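Local structure of amidase (Bacillus anthracis, 5EWQ) at residues A135-L140 against M168-N173; D148-K153 against R247-G252; S202-G207 against T226-A231; G240-L245 against L260-P265. The protein probably hydrolyses amide bonds to a carboxylic acid and ammonia, as a member of the amidase signature family. All coordinates share one frame; numbering follows the deposited sequence.

Overall arrangement
Residues 135-140, in the loop after strand 118-122, meet the turn after strand 161-166 (168-173) in interaction 1. Residues 148-153 start inside that loop and meet 247-252 after 93 intervening residues, so interaction 2 crosses interaction 1 and ties the start of helix 150-155 to the loop between strands 239-242 and 263-267. Interaction 3 (202-207 with 226-231) lies within the loop of interaction 2 and joins the starts of helices 206-213 and 230-235. Interaction 4 pairs those two strands, closing a loop of 14 residues, and crosses interaction 2, touching it through Arg250 and Asp261. Interactions 1 and 3 meet at Ser169 and Ser204, and Ile229 of interaction 3 packs on interaction 4.

Interaction 1 of 4, residues A135-L140 against M168-N173; sequences AGTYVL and MSEWAN
The methyl CG2 of Thr137 is the bump that fits the flat face of Trp171, in a loop-to-loop contact of the amidase signature fold. It stands over the five-membered ring, 3.6 Å from the ring centroid, in a CH-pi contact offset toward the rim near NE1 and CE2. The torsion of Thr137 (chi1 70°) sets CG2 anti to the carbonyl carbon and leaves OG1 to turn back along its own loop, where it receives Leu140 N in an ST motif and also bonds to Ser134 O. Leu140 CD1 and Ala135 CB reach the six-membered part of the indole more loosely, and Phe367 meets the same ring edge-to-face. Alongside, the extended chain of Glu170 runs beside Gly136 and Thr137: its CG lies 3.5 Å from Gly136 O, and OE1 comes 3.4 Å from Thr137 CA, while OE2 is bonded to Gly185 N. Met168, present as selenomethionine and bent at chi3 (-71°), packs SE against Ala135, 3.6 Å from its CA. Gly136, at positive phi, brings bare backbone to this surface, and its N bonds to Asp123 OD2. Trp171 to Asn173 take left-handed helical backbone angles in a turn closed by Asn173 N to Ser169 O. At its start Trp171 N donates to Ala135 O at 3.1 Å (N-H...O 158°).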
loop_
_atom_site.group_PDB
_atom_site.type_symbol
_atom_site.label_atom_id
_atom_site.label_comp_id
_atom_site.label_asym_id
_atom_site.label_seq_id
_atom_site.Cartn_x
_atom_site.Cartn_y
_atom_site.Cartn_z
ATOM N N ALA A 135 -6.059 1.090 -12.608
ATOM C CA ALA A 135 -4.626 0.949 -12.349
ATOM C C ALA A 135 -3.871 2.231 -12.702
ATOM O O ALA A 135 -2.695 2.189 -13.068
ATOM C CB ALA A 135 -4.054 -0.237 -13.119
ATOM N N GLY A 136 -4.557 3.365 -12.591
ATOM C CA GLY A 136 -3.960 4.661 -12.859
ATOM C C GLY A 136 -3.902 5.043 -14.327
ATOM O O GLY A 136 -3.278 6.042 -14.686
ATOM N N THR A 137 -4.553 4.261 -15.182
ATOM C CA THR A 137 -4.496 4.507 -16.621
ATOM C C THR A 137 -5.652 5.372 -17.113
ATOM O O THR A 137 -6.719 5.413 -16.501
ATOM C CB THR A 137 -4.495 3.188 -17.417
ATOM O OG1 THR A 137 -5.780 2.562 -17.320
ATOM C CG2 THR A 137 -3.435 2.250 -16.877
ATOM N N TYR A 138 -5.428 6.057 -18.229
ATOM C CA TYR A 138 -6.454 6.886 -18.848
ATOM C C TYR A 138 -7.450 6.029 -19.627
ATOM O O TYR A 138 -8.629 6.366 -19.733
ATOM C CB TYR A 138 -5.814 7.929 -19.773
ATOM C CG TYR A 138 -6.796 8.896 -20.399
ATOM C CD1 TYR A 138 -7.103 10.101 -19.780
ATOM C CD2 TYR A 138 -7.409 8.608 -21.613
ATOM C CE1 TYR A 138 -7.998 10.989 -20.348
ATOM C CE2 TYR A 138 -8.307 9.490 -22.186
ATOM C CZ TYR A 138 -8.597 10.679 -21.550
ATOM O OH TYR A 138 -9.488 11.560 -22.120
ATOM N N VAL A 139 -6.967 4.914 -20.168
ATOM C CA VAL A 139 -7.785 4.055 -21.017
ATOM C C VAL A 139 -8.855 3.314 -20.209
ATOM O O VAL A 139 -9.919 2.976 -20.733
ATOM C CB VAL A 139 -6.903 3.038 -21.787
ATOM C CG1 VAL A 139 -6.201 2.086 -20.828
ATOM C CG2 VAL A 139 -7.721 2.276 -22.817
ATOM N N LEU A 140 -8.582 3.085 -18.929
ATOM C CA LEU A 140 -9.516 2.368 -18.068
ATOM C C LEU A 140 -10.143 3.287 -17.024
ATOM O O LEU A 140 -10.723 2.818 -16.045
ATOM C CB LEU A 140 -8.812 1.203 -17.370
ATOM C CG LEU A 140 -8.320 0.037 -18.226
ATOM C CD1 LEU A 140 -7.427 -0.878 -17.402
ATOM C CD2 LEU A 140 -9.496 -0.737 -18.795
HETATM N N MSE A 168 -1.846 6.289 -7.855
HETATM C CA MSE A 168 -0.745 5.341 -7.947
HETATM C C MSE A 168 0.130 5.600 -9.164
HETATM O O MSE A 168 -0.293 6.248 -10.119
HETATM C CB MSE A 168 -1.287 3.914 -8.006
HETATM C CG MSE A 168 -2.293 3.696 -9.126
HETATM SE SE MSE A 168 -2.901 1.851 -9.287
HETATM C CE MSE A 168 -1.278 1.046 -9.997
ATOM N N SER A 169 1.355 5.090 -9.120
ATOM C CA SER A 169 2.193 5.061 -10.307
ATOM C C SER A 169 1.511 4.163 -11.329
ATOM O O SER A 169 1.181 3.016 -11.028
ATOM C CB SER A 169 3.598 4.556 -9.980
ATOM O OG SER A 169 4.212 5.364 -8.993
ATOM N N GLU A 170 1.286 4.695 -12.528
ATOM C CA GLU A 170 0.509 4.003 -13.553
ATOM C C GLU A 170 1.073 2.619 -13.865
ATOM O O GLU A 170 2.288 2.445 -13.968
ATOM C CB GLU A 170 0.444 4.849 -14.827
ATOM C CG GLU A 170 -0.503 4.308 -15.886
ATOM C CD GLU A 170 -0.760 5.303 -17.001
ATOM O OE1 GLU A 170 -1.387 4.919 -18.010
ATOM O OE2 GLU A 170 -0.339 6.472 -16.866
ATOM N N TRP A 171 0.176 1.645 -14.000
ATOM C CA TRP A 171 0.537 0.245 -14.225
ATOM C C TRP A 171 1.474 -0.289 -13.146
ATOM O O TRP A 171 2.373 -1.080 -13.436
ATOM C CB TRP A 171 1.179 0.060 -15.603
ATOM C CG TRP A 171 0.214 0.178 -16.742
ATOM C CD1 TRP A 171 0.226 1.115 -17.735
ATOM C CD2 TRP A 171 -0.911 -0.669 -17.004
ATOM N NE1 TRP A 171 -0.819 0.899 -18.601
ATOM C CE2 TRP A 171 -1.531 -0.191 -18.175
ATOM C CE3 TRP A 171 -1.454 -1.789 -16.364
ATOM C CZ2 TRP A 171 -2.668 -0.787 -18.715
ATOM C CZ3 TRP A 171 -2.581 -2.382 -16.905
ATOM C CH2 TRP A 171 -3.176 -1.881 -18.068
ATOM N N ALA A 172 1.244 0.142 -11.908
ATOM C CA ALA A 172 2.083 -0.224 -10.768
ATOM C C ALA A 172 3.546 0.087 -11.051
ATOM O O ALA A 172 4.426 -0.741 -10.811
ATOM C CB ALA A 172 1.904 -1.695 -10.420
ATOM N N ASN A 173 3.785 1.290 -11.567
ATOM C CA ASN A 173 5.113 1.739 -11.980
ATOM C C ASN A 173 5.735 0.814 -13.022
ATOM O O ASN A 173 6.794 0.227 -12.798
ATOM C CB ASN A 173 6.044 1.867 -10.773
ATOM C CG ASN A 173 7.328 2.603 -11.105
ATOM O OD1 ASN A 173 7.358 3.449 -12.000
ATOM N ND2 ASN A 173 8.400 2.280 -10.389
#

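Interaction 2 of 4, residues D148-K153 against R247-G252; sequences DATIVK and RVSRTG
Ala149 faces Gly252, a glycine at positive phi (91°), and their CA atoms, 3.8 Å apart, are the nearest pair between the two segments. With no side chain, Gly252 puts nothing between the segments, and both residues also bond through their backbones to Gln126. Ala149 CB settles against the carbonyl oxygens of Thr251 and Gly252. Ala149 holds the N-cap position of helix 150-155, whose start rests here on the loop between strands 239-242 and 263-267, and Thr150 N donates to Thr251 O at 3.2 Å (N-H...O 160°). The partner loop is shaped by an ST turn in which Ser249 OG accepts from Thr251 N, 3.2 Å away. Thr150 points its side chain into this turn with its branches divided: OG1, between the backbone N and the carbonyl carbon (chi1 56°), lies 3.1 Å from Ser249 OG, and CG2 packs on Thr251 CB at 3.7 Å, the two threonines crossing at about a right angle. The hydroxyls of Ser249 and Thr251 both bond to Asp284 OD2, which thus braces the turn. Deeper in, Ile151 CG2 meets Val248 CG1 at 3.6 Å, again nearly perpendicular, and Val248 rests in turn on Phe277 and Met280 of helix 270-280.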
loop_
_atom_site.group_PDB
_atom_site.type_symbol
_atom_site.label_atom_id
_atom_site.label_comp_id
_atom_site.label_asym_id
_atom_site.label_seq_id
_atom_site.Cartn_x
_atom_site.Cartn_y
_atom_site.Cartn_z
ATOM N N ASP A 148 -16.447 -7.404 -7.057
ATOM C CA ASP A 148 -15.466 -6.853 -6.133
ATOM C C ASP A 148 -14.234 -7.746 -6.086
ATOM O O ASP A 148 -14.306 -8.931 -6.411
ATOM C CB ASP A 148 -16.050 -6.713 -4.723
ATOM C CG ASP A 148 -17.106 -5.632 -4.629
ATOM O OD1 ASP A 148 -17.090 -4.709 -5.467
ATOM O OD2 ASP A 148 -17.948 -5.702 -3.709
ATOM N N ALA A 149 -13.104 -7.175 -5.689
ATOM C CA ALA A 149 -11.938 -7.981 -5.368
ATOM C C ALA A 149 -12.250 -8.768 -4.102
ATOM O O ALA A 149 -13.029 -8.312 -3.265
ATOM C CB ALA A 149 -10.707 -7.114 -5.183
ATOM N N THR A 150 -11.654 -9.948 -3.965
ATOM C CA THR A 150 -11.938 -10.812 -2.824
ATOM C C THR A 150 -11.601 -10.128 -1.505
ATOM O O THR A 150 -12.287 -10.325 -0.504
ATOM C CB THR A 150 -11.171 -12.141 -2.918
ATOM O OG1 THR A 150 -9.767 -11.878 -3.032
ATOM C CG2 THR A 150 -11.634 -12.929 -4.130
ATOM N N ILE A 151 -10.551 -9.313 -1.512
ATOM C CA ILE A 151 -10.157 -8.574 -0.318
ATOM C C ILE A 151 -11.189 -7.501 0.019
ATOM O O ILE A 151 -11.376 -7.155 1.183
ATOM C CB ILE A 151 -8.767 -7.927 -0.482
ATOM C CG1 ILE A 151 -8.742 -6.996 -1.696
ATOM C CG2 ILE A 151 -7.699 -8.997 -0.621
ATOM C CD1 ILE A 151 -7.413 -6.303 -1.907
ATOM N N VAL A 152 -11.863 -6.984 -1.005
ATOM C CA VAL A 152 -12.921 -6.001 -0.809
ATOM C C VAL A 152 -14.188 -6.697 -0.322
ATOM O O VAL A 152 -14.893 -6.194 0.556
ATOM C CB VAL A 152 -13.219 -5.221 -2.105
ATOM C CG1 VAL A 152 -14.412 -4.297 -1.916
ATOM C CG2 VAL A 152 -11.994 -4.435 -2.539
ATOM N N LYS A 153 -14.462 -7.865 -0.894
ATOM C CA LYS A 153 -15.621 -8.659 -0.508
ATOM C C LYS A 153 -15.502 -9.121 0.941
ATOM O O LYS A 153 -16.483 -9.119 1.685
ATOM C CB LYS A 153 -15.779 -9.862 -1.440
ATOM C CG LYS A 153 -17.012 -10.709 -1.164
ATOM C CD LYS A 153 -17.125 -11.856 -2.155
ATOM N N ARG A 247 -0.613 -15.496 1.281
ATOM C CA ARG A 247 -1.395 -15.073 2.436
ATOM C C ARG A 247 -2.648 -14.313 2.008
ATOM O O ARG A 247 -3.729 -14.515 2.562
ATOM C CB ARG A 247 -0.545 -14.199 3.360
ATOM C CG ARG A 247 -0.946 -14.248 4.825
ATOM C CD ARG A 247 -0.471 -15.536 5.478
ATOM N NE ARG A 247 -0.575 -15.484 6.934
ATOM C CZ ARG A 247 -0.098 -16.417 7.751
ATOM N NH1 ARG A 247 0.518 -17.482 7.256
ATOM N NH2 ARG A 247 -0.236 -16.286 9.064
ATOM N N VAL A 248 -2.491 -13.440 1.017
ATOM C CA VAL A 248 -3.585 -12.596 0.548
ATOM C C VAL A 248 -3.900 -12.857 -0.924
ATOM O O VAL A 248 -2.997 -12.913 -1.759
ATOM C CB VAL A 248 -3.254 -11.101 0.743
ATOM C CG1 VAL A 248 -4.371 -10.226 0.199
ATOM C CG2 VAL A 248 -3.010 -10.804 2.214
ATOM N N SER A 249 -5.184 -13.017 -1.234
ATOM C CA SER A 249 -5.621 -13.271 -2.603
ATOM C C SER A 249 -5.439 -12.045 -3.495
ATOM O O SER A 249 -5.628 -10.911 -3.054
ATOM C CB SER A 249 -7.085 -13.713 -2.621
ATOM O OG SER A 249 -7.549 -13.883 -3.948
ATOM N N ARG A 250 -5.074 -12.284 -4.751
ATOM C CA ARG A 250 -4.873 -11.206 -5.714
ATOM C C ARG A 250 -6.055 -11.087 -6.671
ATOM O O ARG A 250 -6.045 -10.259 -7.583
ATOM C CB ARG A 250 -3.582 -11.421 -6.512
ATOM C CG ARG A 250 -2.293 -11.211 -5.727
ATOM C CD ARG A 250 -1.874 -12.465 -4.973
ATOM N NE ARG A 250 -1.863 -13.643 -5.836
ATOM C CZ ARG A 250 -0.867 -13.962 -6.657
ATOM N NH1 ARG A 250 0.206 -13.187 -6.737
ATOM N NH2 ARG A 250 -0.947 -15.056 -7.404
ATOM N N THR A 251 -7.068 -11.921 -6.460
ATOM C CA THR A 251 -8.247 -11.933 -7.320
ATOM C C THR A 251 -9.009 -10.613 -7.251
ATOM O O THR A 251 -9.377 -10.152 -6.170
ATOM C CB THR A 251 -9.201 -13.082 -6.949
ATOM O OG1 THR A 251 -8.516 -14.334 -7.079
ATOM C CG2 THR A 251 -10.419 -13.081 -7.857
ATOM N N GLY A 252 -9.239 -10.009 -8.412
ATOM C CA GLY A 252 -9.932 -8.736 -8.484
ATOM C C GLY A 252 -8.969 -7.567 -8.436
ATOM O O GLY A 252 -9.340 -6.456 -8.063
#

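Interaction 3 of 4, residues S202-G207 against T226-A231; sequences SGSSSG and TGSIVA
Ser228 enters the contact at its CA, whose hydrogen is directed at Gly203 O (CA to O 3.2 Å) in a CA-H...O contact. From there CB passes beside Ser204, 3.3 Å from its OG, and with OG anti to the carbonyl carbon (chi1 -75°) the hydroxyl turns to the same partner. Ser228 OG donates to Ser204 OG at 3.2 Å, and Ser204 OG is bonded further to Lys122 NZ. The peptide bond before Ser204 is cis. This chain of serine, cis-serine and lysine matches the catalytic triad of amidase signature enzymes, in which Ser228 would probably be the nucleophile and Ser204 the relay to Lys122. The backbone of Ser228 is held as well: Ser205 N donates to its O at 3.0 Å (N-H...O 151°). Ser205 OG lies 3.0 Å from the same Ser228 O, and also bonds to Lys122 NZ and Thr223 N, so Ser205 belongs to the second shell that fixes the pair. Ser205 is the centre of an inverse gamma turn, and further toward the N terminus Ser202 OG packs against Ala231 CB. The contact is buried, its centre about 6 Å from the centre of the molecule: helix 206-213 starts from one segment and helix 230-235 from the other, Ser204 touches helix 170-173, and Val230 rests on strand 466-473.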
loop_
_atom_site.group_PDB
_atom_site.type_symbol
_atom_site.label_atom_id
_atom_site.label_comp_id
_atom_site.label_asym_id
_atom_site.label_seq_id
_atom_site.Cartn_x
_atom_site.Cartn_y
_atom_site.Cartn_z
ATOM N N SER A 202 7.501 8.283 -3.881
ATOM C CA SER A 202 7.834 6.890 -4.173
ATOM C C SER A 202 6.608 6.169 -4.727
ATOM O O SER A 202 5.548 6.771 -4.904
ATOM C CB SER A 202 8.373 6.171 -2.933
ATOM O OG SER A 202 8.648 4.812 -3.220
ATOM N N GLY A 203 6.751 4.881 -5.015
ATOM C CA GLY A 203 5.658 4.136 -5.610
ATOM C C GLY A 203 5.721 2.648 -5.347
ATOM O O GLY A 203 6.646 2.163 -4.696
ATOM N N SER A 204 4.738 1.918 -5.867
ATOM C CA SER A 204 3.694 2.512 -6.695
ATOM C C SER A 204 2.437 2.856 -5.897
ATOM O O SER A 204 1.525 3.497 -6.418
ATOM C CB SER A 204 3.334 1.570 -7.845
ATOM O OG SER A 204 2.799 0.353 -7.355
ATOM N N SER A 205 2.388 2.431 -4.639
ATOM C CA SER A 205 1.244 2.731 -3.783
ATOM C C SER A 205 1.410 4.086 -3.101
ATOM O O SER A 205 1.383 4.183 -1.874
ATOM C CB SER A 205 1.050 1.635 -2.733
ATOM O OG SER A 205 0.940 0.361 -3.342
ATOM N N SER A 206 1.582 5.128 -3.908
ATOM C CA SER A 206 1.779 6.479 -3.394
ATOM C C SER A 206 0.536 6.998 -2.680
ATOM O O SER A 206 0.610 7.455 -1.538
ATOM C CB SER A 206 2.160 7.430 -4.531
ATOM O OG SER A 206 1.144 7.474 -5.519
ATOM N N GLY A 207 -0.605 6.925 -3.360
ATOM C CA GLY A 207 -1.858 7.421 -2.819
ATOM C C GLY A 207 -2.321 6.694 -1.571
ATOM O O GLY A 207 -2.880 7.307 -0.662
ATOM N N THR A 226 7.570 -5.216 -6.245
ATOM C CA THR A 226 8.886 -5.112 -5.629
ATOM C C THR A 226 9.064 -3.747 -4.966
ATOM O O THR A 226 9.535 -2.796 -5.592
ATOM C CB THR A 226 10.016 -5.334 -6.652
ATOM O OG1 THR A 226 9.807 -6.573 -7.340
ATOM C CG2 THR A 226 11.368 -5.375 -5.951
ATOM N N GLY A 227 8.673 -3.657 -3.699
ATOM C CA GLY A 227 8.841 -2.440 -2.925
ATOM C C GLY A 227 7.723 -1.426 -3.073
ATOM O O GLY A 227 7.771 -0.358 -2.468
ATOM N N SER A 228 6.705 -1.759 -3.861
ATOM C CA SER A 228 5.636 -0.809 -4.159
ATOM C C SER A 228 4.758 -0.473 -2.951
ATOM O O SER A 228 3.882 0.382 -3.044
ATOM C CB SER A 228 4.761 -1.334 -5.301
ATOM O OG SER A 228 5.419 -1.202 -6.551
ATOM N N ILE A 229 4.994 -1.134 -1.822
ATOM C CA ILE A 229 4.250 -0.829 -0.603
ATOM C C ILE A 229 5.155 -0.225 0.469
ATOM O O ILE A 229 4.843 0.825 1.032
ATOM C CB ILE A 229 3.554 -2.083 -0.030
ATOM C CG1 ILE A 229 2.313 -2.425 -0.855
ATOM C CG2 ILE A 229 3.150 -1.860 1.418
ATOM C CD1 ILE A 229 1.574 -3.650 -0.366
ATOM N N VAL A 230 6.277 -0.883 0.738
ATOM C CA VAL A 230 7.164 -0.467 1.821
ATOM C C VAL A 230 7.943 0.809 1.500
ATOM O O VAL A 230 8.352 1.533 2.408
ATOM C CB VAL A 230 8.165 -1.584 2.184
ATOM C CG1 VAL A 230 7.424 -2.801 2.712
ATOM C CG2 VAL A 230 9.018 -1.959 0.981
ATOM N N ALA A 231 8.144 1.089 0.215
ATOM C CA ALA A 231 8.886 2.280 -0.187
ATOM C C ALA A 231 8.052 3.567 -0.079
ATOM O O ALA A 231 8.533 4.556 0.478
ATOM C CB ALA A 231 9.437 2.117 -1.603
#

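Interaction 4 of 4, residues G240-L245 against L260-P265; sequences GLRPSL and LDTAGP
Arg242 and Thr262 cross obliquely, the guanidinium lying with one face against the methyl CG2 of Thr262, which sits 3.4 Å above its plane and toward the rim. The arginine chain is extended from CG to NE and carries the group along the partner segment to Leu260 O. There NH2 donates at 3.1 Å on a lone pair of the carbonyl (N-H...O 140°), with the oxygen 24° out of the guanidinium plane, and NH1 adds a weak bond. Pro243 and Thr262 meet tip to tip, CG to OG1 3.2 Å, because OG1 is anti to the backbone N (chi1 -174°). At the other end Leu241 leans its CD2 on the ring of Pro265, 3.7 Å from CD, beside the antiparallel pairing of strands 239-242 and 263-267 in the central mixed sheet. Leu241 N donates to Pro265 O at 3.1 Å. Gly264, free of a side chain, turns its CA hydrogen to Leu241 O (CA to O 3.2 Å). Leu245 CD2 packs on the carbonyls of Leu260 and Asp261. Pro243 and Pro265 offer no N-H; besides Leu241 N, the donor is the Arg242 guanidinium, whose charge probably strengthens its hold on Leu260 O and supports a long, weak ion pair with Glu224.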
loop_
_atom_site.group_PDB
_atom_site.type_symbol
_atom_site.label_atom_id
_atom_site.label_comp_id
_atom_site.label_asym_id
_atom_site.label_seq_id
_atom_site.Cartn_x
_atom_site.Cartn_y
_atom_site.Cartn_z
ATOM N N GLY A 240 3.502 0.126 6.387
ATOM C CA GLY A 240 3.121 -0.671 5.236
ATOM C C GLY A 240 3.608 -2.103 5.345
ATOM O O GLY A 240 4.759 -2.350 5.704
ATOM N N LEU A 241 2.730 -3.052 5.034
ATOM C CA LEU A 241 3.074 -4.467 5.131
ATOM C C LEU A 241 2.917 -5.201 3.805
ATOM O O LEU A 241 1.881 -5.105 3.151
ATOM C CB LEU A 241 2.210 -5.159 6.189
ATOM C CG LEU A 241 2.337 -6.686 6.232
ATOM C CD1 LEU A 241 3.523 -7.119 7.083
ATOM C CD2 LEU A 241 1.053 -7.341 6.716
ATOM N N ARG A 242 3.957 -5.930 3.411
ATOM C CA ARG A 242 3.847 -6.882 2.313
ATOM C C ARG A 242 3.681 -8.280 2.890
ATOM O O ARG A 242 4.584 -8.788 3.550
ATOM C CB ARG A 242 5.073 -6.831 1.400
ATOM C CG ARG A 242 5.104 -7.955 0.370
ATOM C CD ARG A 242 6.453 -8.058 -0.325
ATOM N NE ARG A 242 6.530 -9.234 -1.186
ATOM C CZ ARG A 242 6.251 -9.229 -2.486
ATOM N NH1 ARG A 242 5.880 -8.105 -3.081
ATOM N NH2 ARG A 242 6.346 -10.345 -3.192
ATOM N N PRO A 243 2.521 -8.904 2.652
ATOM C CA PRO A 243 2.265 -10.241 3.196
ATOM C C PRO A 243 3.044 -11.323 2.456
ATOM O O PRO A 243 3.639 -11.050 1.414
ATOM C CB PRO A 243 0.760 -10.416 2.992
ATOM C CG PRO A 243 0.460 -9.587 1.794
ATOM C CD PRO A 243 1.380 -8.398 1.868
ATOM N N SER A 244 3.043 -12.536 2.999
ATOM C CA SER A 244 3.690 -13.663 2.340
ATOM C C SER A 244 2.940 -14.019 1.063
ATOM O O SER A 244 1.713 -13.940 1.018
ATOM C CB SER A 244 3.756 -14.874 3.273
ATOM O OG SER A 244 4.408 -14.549 4.487
ATOM N N LEU A 245 3.680 -14.402 0.027
ATOM C CA LEU A 245 3.070 -14.786 -1.241
ATOM C C LEU A 245 2.188 -16.016 -1.065
ATOM O O LEU A 245 2.667 -17.149 -1.097
ATOM C CB LEU A 245 4.142 -15.045 -2.300
ATOM C CG LEU A 245 4.863 -13.805 -2.831
ATOM C CD1 LEU A 245 5.884 -14.183 -3.892
ATOM C CD2 LEU A 245 3.863 -12.799 -3.380
ATOM N N LEU A 260 5.077 -12.071 -8.415
ATOM C CA LEU A 260 5.464 -11.218 -7.298
ATOM C C LEU A 260 4.302 -10.414 -6.717
ATOM O O LEU A 260 4.394 -9.908 -5.598
ATOM C CB LEU A 260 6.576 -10.261 -7.734
ATOM C CG LEU A 260 7.805 -10.906 -8.379
ATOM C CD1 LEU A 260 8.789 -9.844 -8.843
ATOM C CD2 LEU A 260 8.469 -11.874 -7.416
ATOM N N ASP A 261 3.216 -10.297 -7.478
ATOM C CA ASP A 261 2.070 -9.484 -7.073
ATOM C C ASP A 261 1.499 -9.893 -5.717
ATOM O O ASP A 261 1.359 -11.080 -5.419
ATOM C CB ASP A 261 0.962 -9.553 -8.129
ATOM C CG ASP A 261 1.302 -8.778 -9.385
ATOM O OD1 ASP A 261 2.172 -7.883 -9.319
ATOM O OD2 ASP A 261 0.695 -9.058 -10.440
ATOM N N THR A 262 1.176 -8.894 -4.902
ATOM C CA THR A 262 0.561 -9.122 -3.600
ATOM C C THR A 262 -0.112 -7.848 -3.096
ATOM O O THR A 262 0.237 -6.744 -3.513
ATOM C CB THR A 262 1.592 -9.604 -2.561
ATOM O OG1 THR A 262 0.920 -9.946 -1.343
ATOM C CG2 THR A 262 2.623 -8.521 -2.282
ATOM N N ALA A 263 -1.084 -8.005 -2.203
ATOM C CA ALA A 263 -1.806 -6.865 -1.649
ATOM C C ALA A 263 -1.632 -6.798 -0.136
ATOM O O ALA A 263 -1.895 -7.771 0.569
ATOM C CB ALA A 263 -3.279 -6.942 -2.013
ATOM N N GLY A 264 -1.188 -5.646 0.358
ATOM C CA GLY A 264 -0.931 -5.478 1.776
ATOM C C GLY A 264 -1.629 -4.281 2.395
ATOM O O GLY A 264 -2.091 -3.389 1.682
ATOM N N PRO A 265 -1.707 -4.255 3.735
ATOM C CA PRO A 265 -2.375 -3.184 4.479
ATOM C C PRO A 265 -1.449 -2.003 4.753
ATOM O O PRO A 265 -0.242 -2.188 4.914
ATOM C CB PRO A 265 -2.774 -3.876 5.779
ATOM C CG PRO A 265 -1.669 -4.860 6.005
ATOM C CD PRO A 265 -1.180 -5.295 4.636
#